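Local coordinates for protein Nab2p (Saccharomyces cerevisiae YJM1574, PDB 5L2L) that binds the poly(A) tails of messenger RNAs and their precursors through CCCH zinc fingers, shielding them from the exosome and helping to control tail length and nuclear export, at residues F[6-11]-F[21-26]; F[46-51]-F[63-68]. One frame throughout, in Å; residues are numbered along the deposited sequence.

In the fold
Both contacts belong to an array of three CCCH zinc fingers and follow one another along the chain: contact 1 closes zinc finger 5, and contact 2 joins the end of finger 6 to finger 7. Their centres lie about 12 Å apart and they touch directly. Glu7 OE2 and Asn49 ND2 probably share a hydrogen bond at 2.6 Å, as do Gln8 OE1 and His46 ND1 at 2.8 Å, while Lys10 CA packs on Ile48 CD1 at 3.9 Å. RNA also bridges them: A5 of chain G takes Lys10 NZ from contact 1 on its N7 and lies over one face of Phe65 of contact 2, whereas the base of A3 of chain C, a second strand, covers one face of Tyr22.

Contact 1 (F[6-11]-F[21-26]); sequences LEQCKF and KYRHAR. With ZN (zinc ion), chain S; nucleotides of chain C; nucleotides of chain G.
Tyr22 sets its CB 3.3 Å from Glu7 O, which lies at the edge of the phenol ring. A3 of chain C lies over one ring face with its plane tilted, its C5 closest to Tyr22 CE2, and Lys21 CG covers the centre of the other. Backbone reads the base: Lys10 N donates to A3 N1 at 3.1 Å, and A3 N6 donates to Gln8 O. Arg23 forms a single beta bridge with Gln8. Arg23 N donates to Glu7 O almost straight (175°), and Arg23 O accepts Cys9 N at 2.7 Å. The Arg23 side chain, bent at chi3 (-76°), brings NE to 2.9 Å from Leu6 O, while Leu6 CD2 sits over the centre of the guanidinium face; NH1 goes on to Arg39 O. Leu6 O also takes a weak bond from Arg23 NH2 and one from a water that accepts from NH2 and donates to Gln8 OE1. His24 NE2 and Cys9 SG, 3.4 Å apart, both bind zinc, with Cys15 and Cys20 completing the CCCH site. A second water accepts from Ala25 N and Gln8 NE2 and donates to Cys9 O. No helix or strand surrounds it; loops do, Leu6 touching Ile40 and Arg26 backbone-bonded to Leu43.

Contact 2 (F[46-51]-F[63-68]); sequences HPINED and CLFRHP. With ZN (zinc ion), chain U; ZN (zinc ion), chain T; nucleotides of chain G.
Phe65 lies between Ile48 and an adenine, in the junction where the chain leaving CCCH zinc finger 6 packs against finger 7. Ile48 CD1 stands over the centre of one ring face, 3.8 Å from the centroid and only 9° off the normal, a CH-pi contact. The six-membered ring of A5 of chain G lies nearly parallel over the opposite face, with its C5 3.4 Å from Phe65 CZ. Two acceptors hold the adenine's amino group: A5 N6 donates to Asp51 O and to Glu50 OE2, each at 3.0 Å. Glu50 reaches it with an extended chain, its CG anti to the backbone N, running alongside Phe65. Glu50 OE1 is salt-bridged to Lys10 NZ of finger 5.

Leu64 crosses Ile48 at about a right angle, its CB against Ile48 CD1, and its two methyls lie near His46 O. Backbone bonds flank this apolar patch: Ile48 N to Leu64 O, and Arg66 N to Glu50 O. Metal ligands lie in both segments: His46 binds the zinc of finger 6, Cys63 and His67 that of finger 7.

Arg66 lays one guanidinium face over the backbone, with Glu50 N above its centre, and its plane stands 81° from the Asp51 carboxylate. In the salt bridge between them, Arg66 NE donates in the guanidinium plane, but tilted out of the carboxylate plane, to the anti side of Asp51 OD1 at 3.1 Å and 164°, with a weaker bond from NH2 to the same oxygen.

Contact 1 (F[6-11]-F[21-26])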
# COMPACT_ATOMS: atom_id res chain seq x y z
N LEU F 6 14.59 -14.57 -11.48
CA LEU F 6 14.16 -13.96 -12.74
C LEU F 6 12.63 -13.96 -12.91
O LEU F 6 12.12 -13.22 -13.75
CB LEU F 6 14.80 -14.69 -13.92
CG LEU F 6 16.30 -14.47 -14.14
CD1 LEU F 6 16.84 -15.42 -15.18
CD2 LEU F 6 16.61 -13.04 -14.56
N GLU F 7 11.90 -14.75 -12.14
CA GLU F 7 10.45 -14.75 -12.26
C GLU F 7 9.88 -13.37 -11.97
O GLU F 7 10.37 -12.64 -11.11
CB GLU F 7 9.84 -15.77 -11.30
CG GLU F 7 10.07 -17.20 -11.72
CD GLU F 7 8.96 -18.12 -11.26
OE1 GLU F 7 8.81 -18.29 -10.03
OE2 GLU F 7 8.23 -18.64 -12.13
N GLN F 8 8.83 -13.02 -12.72
CA GLN F 8 8.23 -11.69 -12.64
C GLN F 8 7.32 -11.52 -11.42
O GLN F 8 6.41 -12.32 -11.20
CB GLN F 8 7.41 -11.43 -13.90
CG GLN F 8 7.13 -9.96 -14.15
CD GLN F 8 8.39 -9.23 -14.58
OE1 GLN F 8 9.30 -9.83 -15.15
NE2 GLN F 8 8.46 -7.95 -14.27
N CYS F 9 7.54 -10.44 -10.65
CA CYS F 9 6.61 -10.08 -9.57
C CYS F 9 5.27 -9.65 -10.14
O CYS F 9 5.21 -8.75 -10.98
CB CYS F 9 7.17 -8.93 -8.73
SG CYS F 9 6.06 -8.51 -7.33
N LYS F 10 4.18 -10.27 -9.66
CA LYS F 10 2.86 -9.96 -10.22
C LYS F 10 2.32 -8.60 -9.78
O LYS F 10 1.34 -8.13 -10.39
CB LYS F 10 1.84 -11.06 -9.87
CG LYS F 10 1.50 -11.18 -8.38
CD LYS F 10 0.57 -12.37 -8.08
CE LYS F 10 -0.83 -12.07 -8.54
NZ LYS F 10 -1.83 -13.19 -8.32
N PHE F 11 2.93 -7.95 -8.78
CA PHE F 11 2.47 -6.66 -8.27
C PHE F 11 3.22 -5.46 -8.85
O PHE F 11 2.77 -4.33 -8.67
CB PHE F 11 2.55 -6.66 -6.73
CG PHE F 11 1.79 -7.80 -6.11
CD1 PHE F 11 0.40 -7.83 -6.17
CD2 PHE F 11 2.44 -8.87 -5.53
CE1 PHE F 11 -0.32 -8.91 -5.65
CE2 PHE F 11 1.73 -9.94 -5.00
CZ PHE F 11 0.36 -9.95 -5.06
N LYS F 21 11.77 -11.30 -3.67
CA LYS F 21 12.92 -11.77 -4.43
C LYS F 21 12.75 -11.67 -5.94
O LYS F 21 13.70 -12.00 -6.67
CB LYS F 21 13.23 -13.23 -4.05
CG LYS F 21 12.21 -14.26 -4.43
CD LYS F 21 12.67 -15.66 -3.99
CE LYS F 21 11.69 -16.74 -4.39
NZ LYS F 21 12.25 -18.11 -4.15
N TYR F 22 11.62 -11.18 -6.44
CA TYR F 22 11.28 -11.28 -7.85
C TYR F 22 11.61 -10.00 -8.63
O TYR F 22 12.01 -8.97 -8.07
CB TYR F 22 9.79 -11.66 -7.98
CG TYR F 22 9.47 -13.01 -7.38
CD1 TYR F 22 9.91 -14.18 -7.99
CD2 TYR F 22 8.77 -13.12 -6.19
CE1 TYR F 22 9.62 -15.42 -7.44
CE2 TYR F 22 8.48 -14.37 -5.63
CZ TYR F 22 8.91 -15.51 -6.27
OH TYR F 22 8.63 -16.74 -5.73
N ARG F 23 11.47 -10.07 -9.97
CA ARG F 23 11.76 -8.94 -10.86
C ARG F 23 10.54 -8.02 -10.96
O ARG F 23 9.40 -8.48 -11.06
CB ARG F 23 12.14 -9.40 -12.27
CG ARG F 23 13.54 -10.00 -12.41
CD ARG F 23 14.09 -9.89 -13.88
NE ARG F 23 13.49 -10.87 -14.78
CZ ARG F 23 13.88 -11.11 -16.03
NH1 ARG F 23 14.90 -10.44 -16.58
NH2 ARG F 23 13.24 -12.03 -16.74
N HIS F 24 10.80 -6.71 -10.97
CA HIS F 24 9.75 -5.68 -10.97
C HIS F 24 9.84 -4.80 -12.22
O HIS F 24 10.87 -4.14 -12.47
CB HIS F 24 9.85 -4.81 -9.70
CG HIS F 24 9.63 -5.58 -8.44
ND1 HIS F 24 10.64 -6.24 -7.78
CD2 HIS F 24 8.50 -5.85 -7.73
CE1 HIS F 24 10.16 -6.86 -6.72
NE2 HIS F 24 8.85 -6.65 -6.67
N ALA F 25 8.76 -4.76 -12.98
CA ALA F 25 8.69 -3.91 -14.17
C ALA F 25 8.36 -2.47 -13.78
O ALA F 25 7.45 -2.22 -12.97
CB ALA F 25 7.65 -4.46 -15.15
N ARG F 26 9.09 -1.51 -14.37
CA ARG F 26 8.80 -0.08 -14.25
C ARG F 26 8.42 0.55 -15.58
O ARG F 26 8.24 1.77 -15.65
CB ARG F 26 10.00 0.67 -13.66
CG ARG F 26 10.44 0.14 -12.33
CD ARG F 26 11.21 1.16 -11.52
NE ARG F 26 12.35 1.75 -12.22
CZ ARG F 26 13.51 1.14 -12.41
NH1 ARG F 26 13.69 -0.10 -11.99
NH2 ARG F 26 14.50 1.75 -13.04
ZN ZN S . 7.53 -7.88 -5.61
P A C 3 7.01 -17.45 -2.56
OP1 A C 3 8.33 -16.77 -2.45
OP2 A C 3 6.96 -18.93 -2.73
O5' A C 3 6.10 -17.05 -1.31
C5' A C 3 6.55 -16.11 -0.33
C4' A C 3 5.93 -14.75 -0.55
O4' A C 3 6.17 -14.36 -1.94
C3' A C 3 4.41 -14.69 -0.33
O3' A C 3 4.01 -13.43 0.26
C2' A C 3 3.87 -14.83 -1.76
O2' A C 3 2.58 -14.29 -1.96
C1' A C 3 4.93 -14.09 -2.58
N9 A C 3 5.02 -14.47 -4.01
C8 A C 3 5.07 -15.72 -4.61
N7 A C 3 5.13 -15.68 -5.93
C5 A C 3 5.12 -14.32 -6.25
C6 A C 3 5.16 -13.59 -7.47
N6 A C 3 5.23 -14.11 -8.70
N1 A C 3 5.14 -12.24 -7.40
C2 A C 3 5.08 -11.66 -6.19
N3 A C 3 5.04 -12.23 -4.99
C4 A C 3 5.05 -13.58 -5.07
P A G 4 -3.14 -13.49 -1.74
OP1 A G 4 -4.16 -14.12 -2.60
OP2 A G 4 -1.71 -13.88 -1.82
O5' A G 4 -3.12 -11.92 -2.03
C5' A G 4 -4.29 -11.15 -1.89
C4' A G 4 -4.01 -9.68 -1.94
O4' A G 4 -2.97 -9.33 -0.99
C3' A G 4 -3.52 -9.11 -3.26
O3' A G 4 -4.58 -8.92 -4.19
C2' A G 4 -2.90 -7.79 -2.80
O2' A G 4 -3.93 -6.83 -2.57
C1' A G 4 -2.27 -8.20 -1.46
N9 A G 4 -0.84 -8.53 -1.61
C8 A G 4 -0.23 -9.77 -1.51
N7 A G 4 1.08 -9.74 -1.68
C5 A G 4 1.35 -8.39 -1.93
C6 A G 4 2.54 -7.70 -2.21
N6 A G 4 3.73 -8.26 -2.31
N1 A G 4 2.47 -6.35 -2.39
C2 A G 4 1.26 -5.76 -2.29
N3 A G 4 0.07 -6.31 -2.05
C4 A G 4 0.18 -7.64 -1.86
P A G 5 -4.68 -9.68 -5.61
OP1 A G 5 -5.91 -10.50 -5.61
OP2 A G 5 -3.40 -10.33 -5.95
O5' A G 5 -4.98 -8.50 -6.63
C5' A G 5 -4.09 -7.39 -6.78
C4' A G 5 -4.13 -6.83 -8.19
O4' A G 5 -3.50 -7.77 -9.11
C3' A G 5 -5.53 -6.58 -8.75
O3' A G 5 -5.46 -5.47 -9.64
C2' A G 5 -5.81 -7.87 -9.51
O2' A G 5 -6.80 -7.78 -10.52
C1' A G 5 -4.44 -8.20 -10.09
N9 A G 5 -4.25 -9.64 -10.32
C8 A G 5 -3.85 -10.59 -9.42
N7 A G 5 -3.81 -11.81 -9.89
C5 A G 5 -4.24 -11.67 -11.21
C6 A G 5 -4.41 -12.59 -12.26
N6 A G 5 -4.18 -13.90 -12.13
N1 A G 5 -4.86 -12.13 -13.45
C2 A G 5 -5.08 -10.81 -13.57
N3 A G 5 -4.93 -9.85 -12.66
C4 A G 5 -4.51 -10.34 -11.48
O HOH W 1 10.48 -12.60 -15.80
O HOH W 2 6.43 -6.66 -12.48

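Contact 2 (F[46-51]-F[63-68])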
# COMPACT_ATOMS: atom_id res chain seq x y z
N HIS F 46 7.98 -8.80 -18.51
CA HIS F 46 8.15 -10.19 -18.91
C HIS F 46 6.92 -10.99 -18.49
O HIS F 46 6.22 -10.63 -17.54
CB HIS F 46 9.40 -10.83 -18.28
CG HIS F 46 10.64 -9.97 -18.33
ND1 HIS F 46 10.99 -9.12 -17.31
CD2 HIS F 46 11.60 -9.84 -19.28
CE1 HIS F 46 12.11 -8.49 -17.63
NE2 HIS F 46 12.50 -8.91 -18.82
N PRO F 47 6.66 -12.13 -19.16
CA PRO F 47 5.48 -12.94 -18.81
C PRO F 47 5.48 -13.42 -17.37
O PRO F 47 6.50 -13.89 -16.84
CB PRO F 47 5.56 -14.12 -19.79
CG PRO F 47 6.37 -13.63 -20.94
CD PRO F 47 7.37 -12.68 -20.33
N ILE F 48 4.28 -13.32 -16.72
CA ILE F 48 4.03 -13.87 -15.39
C ILE F 48 3.53 -15.30 -15.53
O ILE F 48 2.68 -15.59 -16.38
CB ILE F 48 3.00 -13.02 -14.63
CG1 ILE F 48 3.49 -11.58 -14.41
CG2 ILE F 48 2.64 -13.67 -13.29
CD1 ILE F 48 2.34 -10.63 -14.05
N ASN F 49 4.01 -16.19 -14.66
CA ASN F 49 3.65 -17.62 -14.74
C ASN F 49 2.37 -17.92 -13.96
O ASN F 49 2.34 -18.70 -13.00
CB ASN F 49 4.82 -18.47 -14.24
CG ASN F 49 6.05 -18.36 -15.13
OD1 ASN F 49 5.95 -18.27 -16.36
ND2 ASN F 49 7.24 -18.37 -14.51
N GLU F 50 1.27 -17.29 -14.40
CA GLU F 50 -0.05 -17.45 -13.79
C GLU F 50 -1.12 -17.08 -14.82
O GLU F 50 -0.93 -16.15 -15.60
CB GLU F 50 -0.20 -16.56 -12.53
CG GLU F 50 -1.54 -16.71 -11.80
CD GLU F 50 -1.69 -15.83 -10.56
OE1 GLU F 50 -0.67 -15.36 -10.01
OE2 GLU F 50 -2.84 -15.62 -10.12
N ASP F 51 -2.24 -17.82 -14.83
CA ASP F 51 -3.33 -17.55 -15.76
C ASP F 51 -4.06 -16.25 -15.42
O ASP F 51 -4.38 -15.99 -14.25
CB ASP F 51 -4.34 -18.70 -15.75
CG ASP F 51 -3.84 -19.96 -16.42
OD1 ASP F 51 -2.85 -19.92 -17.19
OD2 ASP F 51 -4.47 -21.01 -16.21
N CYS F 63 -1.23 -6.21 -20.04
CA CYS F 63 -1.31 -7.36 -19.13
C CYS F 63 -0.20 -8.38 -19.39
O CYS F 63 -0.01 -8.83 -20.52
CB CYS F 63 -2.69 -8.02 -19.27
SG CYS F 63 -3.04 -9.34 -18.06
N LEU F 64 0.50 -8.78 -18.31
CA LEU F 64 1.59 -9.74 -18.38
C LEU F 64 1.19 -11.17 -18.01
O LEU F 64 2.06 -12.06 -18.05
CB LEU F 64 2.74 -9.29 -17.45
CG LEU F 64 3.39 -7.95 -17.78
CD1 LEU F 64 4.44 -7.53 -16.73
CD2 LEU F 64 4.04 -7.99 -19.16
N PHE F 65 -0.07 -11.43 -17.65
CA PHE F 65 -0.51 -12.77 -17.27
C PHE F 65 -0.74 -13.65 -18.52
O PHE F 65 -0.76 -13.16 -19.66
CB PHE F 65 -1.79 -12.69 -16.41
CG PHE F 65 -1.57 -12.08 -15.02
CD1 PHE F 65 -1.22 -12.89 -13.93
CD2 PHE F 65 -1.74 -10.72 -14.80
CE1 PHE F 65 -1.00 -12.34 -12.67
CE2 PHE F 65 -1.53 -10.17 -13.53
CZ PHE F 65 -1.16 -10.99 -12.47
N ARG F 66 -0.90 -14.97 -18.31
CA ARG F 66 -1.11 -15.90 -19.43
C ARG F 66 -2.55 -15.87 -19.92
O ARG F 66 -3.50 -15.91 -19.13
CB ARG F 66 -0.77 -17.34 -19.04
CG ARG F 66 0.70 -17.65 -18.81
CD ARG F 66 0.94 -19.18 -18.73
NE ARG F 66 0.22 -19.78 -17.61
CZ ARG F 66 0.78 -20.29 -16.52
NH1 ARG F 66 2.10 -20.30 -16.38
NH2 ARG F 66 0.02 -20.79 -15.56
N HIS F 67 -2.73 -15.85 -21.25
CA HIS F 67 -4.07 -15.84 -21.84
C HIS F 67 -4.28 -17.03 -22.76
O HIS F 67 -3.33 -17.56 -23.35
CB HIS F 67 -4.32 -14.55 -22.63
CG HIS F 67 -4.16 -13.31 -21.81
ND1 HIS F 67 -2.98 -12.61 -21.74
CD2 HIS F 67 -5.02 -12.68 -20.97
CE1 HIS F 67 -3.12 -11.59 -20.91
NE2 HIS F 67 -4.35 -11.61 -20.42
N PRO F 68 -5.53 -17.47 -22.92
CA PRO F 68 -5.83 -18.52 -23.89
C PRO F 68 -5.57 -18.05 -25.30
O PRO F 68 -5.56 -16.84 -25.57
CB PRO F 68 -7.33 -18.79 -23.67
CG PRO F 68 -7.64 -18.28 -22.35
CD PRO F 68 -6.72 -17.13 -22.11
ZN ZN U . -4.99 -10.32 -18.90
ZN ZN T . 14.14 -8.09 -19.85
P A G 5 -4.68 -9.68 -5.61
OP1 A G 5 -5.91 -10.50 -5.61
OP2 A G 5 -3.40 -10.33 -5.95
O5' A G 5 -4.98 -8.50 -6.63
C5' A G 5 -4.09 -7.39 -6.78
C4' A G 5 -4.13 -6.83 -8.19
O4' A G 5 -3.50 -7.77 -9.11
C3' A G 5 -5.53 -6.58 -8.75
O3' A G 5 -5.46 -5.47 -9.64
C2' A G 5 -5.81 -7.87 -9.51
O2' A G 5 -6.80 -7.78 -10.52
C1' A G 5 -4.44 -8.20 -10.09
N9 A G 5 -4.25 -9.64 -10.32
C8 A G 5 -3.85 -10.59 -9.42
N7 A G 5 -3.81 -11.81 -9.89
C5 A G 5 -4.24 -11.67 -11.21
C6 A G 5 -4.41 -12.59 -12.26
N6 A G 5 -4.18 -13.90 -12.13
N1 A G 5 -4.86 -12.13 -13.45
C2 A G 5 -5.08 -10.81 -13.57
N3 A G 5 -4.93 -9.85 -12.66
C4 A G 5 -4.51 -10.34 -11.48
O HOH W 3 2.25 -14.79 -19.08
O HOH W 4 -4.63 -18.67 -19.78